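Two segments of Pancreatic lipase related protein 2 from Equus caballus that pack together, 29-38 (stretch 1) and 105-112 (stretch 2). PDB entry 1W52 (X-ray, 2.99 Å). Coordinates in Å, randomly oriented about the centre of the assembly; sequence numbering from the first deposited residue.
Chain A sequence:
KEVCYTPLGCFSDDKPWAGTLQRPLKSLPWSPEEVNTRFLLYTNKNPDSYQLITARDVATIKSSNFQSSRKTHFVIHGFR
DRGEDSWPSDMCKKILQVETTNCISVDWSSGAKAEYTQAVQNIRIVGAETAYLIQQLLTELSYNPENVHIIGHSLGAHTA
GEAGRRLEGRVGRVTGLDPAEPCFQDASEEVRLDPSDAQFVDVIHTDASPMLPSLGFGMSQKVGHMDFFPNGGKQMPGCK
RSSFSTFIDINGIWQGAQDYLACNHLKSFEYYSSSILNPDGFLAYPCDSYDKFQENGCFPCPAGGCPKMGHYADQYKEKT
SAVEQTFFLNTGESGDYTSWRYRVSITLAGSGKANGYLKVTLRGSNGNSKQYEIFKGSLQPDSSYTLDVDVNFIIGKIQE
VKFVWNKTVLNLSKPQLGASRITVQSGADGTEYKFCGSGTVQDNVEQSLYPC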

# COMPACT_ATOMS: atom_id res chain seq x y z
N PRO A 29 20.75 -1.23 21.66
CA PRO A 29 19.80 -2.33 21.53
C PRO A 29 19.76 -3.17 22.73
O PRO A 29 20.70 -3.17 23.46
N TRP A 30 18.66 -3.86 22.92
CA TRP A 30 18.51 -4.87 23.94
C TRP A 30 19.33 -6.08 23.53
O TRP A 30 20.12 -6.00 22.61
N SER A 31 19.18 -7.18 24.24
CA SER A 31 19.91 -8.38 23.91
C SER A 31 19.01 -9.24 23.04
O SER A 31 17.80 -9.14 23.16
N PRO A 32 19.59 -10.11 22.21
CA PRO A 32 18.81 -11.05 21.39
C PRO A 32 17.79 -11.82 22.17
O PRO A 32 16.66 -12.06 21.71
N GLU A 33 18.23 -12.19 23.36
CA GLU A 33 17.45 -12.97 24.31
C GLU A 33 16.26 -12.15 24.82
O GLU A 33 15.14 -12.67 24.88
N GLU A 34 16.55 -10.88 25.16
CA GLU A 34 15.59 -9.85 25.68
C GLU A 34 14.49 -9.48 24.67
O GLU A 34 13.31 -9.29 25.05
N VAL A 35 14.91 -9.38 23.39
CA VAL A 35 14.05 -9.23 22.18
C VAL A 35 13.24 -10.48 21.75
O VAL A 35 12.13 -10.34 21.19
N ASN A 36 13.80 -11.69 22.00
CA ASN A 36 13.17 -12.96 21.66
C ASN A 36 12.63 -12.98 20.25
O ASN A 36 11.41 -13.18 20.03
N THR A 37 13.54 -12.74 19.28
CA THR A 37 13.20 -12.82 17.84
C THR A 37 12.87 -14.25 17.48
O THR A 37 13.60 -15.17 17.85
N ARG A 38 11.83 -14.46 16.70
CA ARG A 38 11.40 -15.83 16.47
C ARG A 38 10.88 -15.97 15.05
O ARG A 38 9.88 -15.36 14.70
N SER A 105 7.21 -15.44 9.18
CA SER A 105 6.73 -14.32 9.95
C SER A 105 7.76 -14.11 11.02
O SER A 105 8.08 -15.04 11.74
N VAL A 106 8.33 -12.92 11.09
CA VAL A 106 9.38 -12.60 12.05
C VAL A 106 8.75 -11.98 13.30
O VAL A 106 8.44 -10.79 13.32
N ASP A 107 8.55 -12.78 14.34
CA ASP A 107 7.93 -12.28 15.56
C ASP A 107 8.97 -11.77 16.53
O ASP A 107 9.76 -12.55 17.02
N TRP A 108 8.97 -10.48 16.82
CA TRP A 108 9.87 -9.93 17.84
C TRP A 108 9.10 -9.12 18.86
O TRP A 108 9.59 -8.13 19.37
N SER A 109 7.89 -9.60 19.15
CA SER A 109 6.91 -8.88 19.94
C SER A 109 7.46 -8.28 21.21
O SER A 109 7.35 -7.06 21.46
N SER A 110 8.04 -9.16 22.01
CA SER A 110 8.66 -8.81 23.28
C SER A 110 9.69 -7.66 23.16
O SER A 110 9.82 -6.84 24.06
N GLY A 111 10.41 -7.58 22.06
CA GLY A 111 11.39 -6.52 21.86
C GLY A 111 10.76 -5.26 21.37
O GLY A 111 11.33 -4.18 21.56
N ALA A 112 9.61 -5.40 20.71
CA ALA A 112 8.83 -4.29 20.13
C ALA A 112 7.77 -3.73 21.11
O ALA A 112 7.00 -2.81 20.77

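The two stretches meet in two ways: a short antiparallel pairing of Arg38 with Asp107, and, further along, the end of a small helix set against the turn at Ser110 and Gly111. In the paired part the backbone does most of the bonding. Asp107 N donates to Arg38 O at 2.9 Å, and a weaker bond runs from Arg38 N to Asp107 O at 2.8 Å. Their side chains lie on the same face of this pairing, with Arg38 CB 4.4 Å from Asp107 CB. Arg38 is m at chi1 and t at chi2, but chi3 falls between wells at -32°. Its NE remains 4.6 Å from Asp107 OD1, near enough for opposite charges to feel each other but too far for a salt bridge, and NH2 is bonded elsewhere in the structure.

Asp107, with chi1 t, has a second task. Its OD1 accepts a hydrogen bond of 3.0 Å from Ser109 OG and a weak one of 3.3 Å from Ser109 N, so a short acidic side chain ties the end of the strand to the turn that follows. Ser109 is p, which keeps its hydroxyl within reach of that carboxylate.

Thr37 points away from stretch 2, yet in the m rotamer its CG2 still lies 4.1 Å from CG1 of Val106, itself t. Val35 also points away at its CA-to-CB bond, but the t rotamer leaves CG1 4.0 Å from Trp108 CB, an apolar contact at the edge of the indole. Trp108 is p; its CB sits beside stretch 1 while the ring leads away.

Ser110 makes the one side-chain hydrogen bond across the contact. It points toward stretch 1, and with chi1 at 87° (p) its OG donates to Val35 O at 2.7 Å, satisfying a carbonyl at the end of the helix. The same OG is 3.4 Å from Asn36 CB. Asn36, with chi1 t, leaves the helix with positive phi, a conformation asparagine tolerates well. Glycine suits the next position: an ideal CB on Gly111 would lie 2.4 Å from Val35 CG1, a clash.

Trp30 points toward stretch 2 in the m rotamer, and the edge of its ring meets the turn, CZ3 lying 3.6 Å from Ser110 O. Behind it, Ser31 (p) caps the helix: its OG accepts from Glu34 N at 2.9 Å. Glu34, m then t, bends its end away from stretch 2, and its OE2 accepts a weak bond from Ser31 N at 3.1 Å.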

# COMPACT_ATOMS: atom_id res chain seq x y z
CB PRO A 29 20.38 -3.14 20.38
CG PRO A 29 21.06 -2.10 19.54
CD PRO A 29 21.67 -1.13 20.51
CB TRP A 30 17.02 -5.27 24.07
CG TRP A 30 16.24 -4.34 24.96
CD1 TRP A 30 16.70 -3.21 25.58
CD2 TRP A 30 14.88 -4.49 25.38
NE1 TRP A 30 15.71 -2.65 26.34
CE2 TRP A 30 14.59 -3.42 26.24
CE3 TRP A 30 13.88 -5.42 25.12
CZ2 TRP A 30 13.33 -3.24 26.81
CZ3 TRP A 30 12.63 -5.24 25.71
CH2 TRP A 30 12.38 -4.16 26.54
CB SER A 31 20.27 -9.12 25.19
OG SER A 31 19.10 -9.74 25.74
CB PRO A 32 19.87 -12.02 20.88
CG PRO A 32 21.11 -11.14 20.78
CD PRO A 32 21.04 -10.25 21.97
CB GLU A 33 18.38 -13.43 25.49
CG GLU A 33 19.55 -14.40 25.15
CD GLU A 33 20.90 -13.73 24.81
OE1 GLU A 33 21.22 -12.67 25.39
OE2 GLU A 33 21.67 -14.28 23.98
CB GLU A 34 16.33 -8.54 26.14
CG GLU A 34 17.07 -8.63 27.50
CD GLU A 34 17.81 -7.35 27.94
OE1 GLU A 34 17.41 -6.78 28.98
OE2 GLU A 34 18.82 -6.93 27.33
CB VAL A 35 14.88 -8.82 20.97
CG1 VAL A 35 14.00 -8.52 19.80
CG2 VAL A 35 15.73 -7.62 21.27
CB ASN A 36 12.05 -13.29 22.64
CG ASN A 36 11.49 -14.69 22.44
OD1 ASN A 36 10.28 -14.93 22.59
ND2 ASN A 36 12.37 -15.62 22.09
CB THR A 37 14.37 -12.42 17.00
OG1 THR A 37 14.85 -11.16 17.43
CG2 THR A 37 13.96 -12.21 15.57
CB ARG A 38 10.30 -16.21 17.47
CG ARG A 38 10.74 -16.54 18.89
CD ARG A 38 9.77 -17.52 19.58
NE ARG A 38 8.40 -17.29 19.11
CZ ARG A 38 7.42 -18.21 19.10
NH1 ARG A 38 7.60 -19.44 19.55
NH2 ARG A 38 6.22 -17.87 18.64
CB SER A 105 5.37 -14.66 10.55
OG SER A 105 4.98 -13.74 11.56
CB VAL A 106 10.39 -11.63 11.45
CG1 VAL A 106 11.45 -11.25 12.50
CG2 VAL A 106 11.04 -12.21 10.19
CB ASP A 107 7.14 -13.38 16.25
CG ASP A 107 6.64 -12.95 17.64
OD1 ASP A 107 7.46 -12.85 18.54
OD2 ASP A 107 5.46 -12.70 17.93
CB TRP A 108 10.96 -9.08 17.23
CG TRP A 108 10.49 -7.96 16.44
CD1 TRP A 108 9.79 -8.03 15.28
CD2 TRP A 108 10.73 -6.57 16.69
NE1 TRP A 108 9.57 -6.76 14.79
CE2 TRP A 108 10.13 -5.85 15.63
CE3 TRP A 108 11.38 -5.87 17.70
CZ2 TRP A 108 10.17 -4.47 15.55
CZ3 TRP A 108 11.42 -4.48 17.61
CH2 TRP A 108 10.83 -3.80 16.54
CB SER A 109 5.77 -9.83 20.31
OG SER A 109 6.26 -11.11 20.65
CB SER A 110 9.27 -10.08 23.92
OG SER A 110 10.60 -10.31 23.46
CB ALA A 112 8.14 -4.75 18.80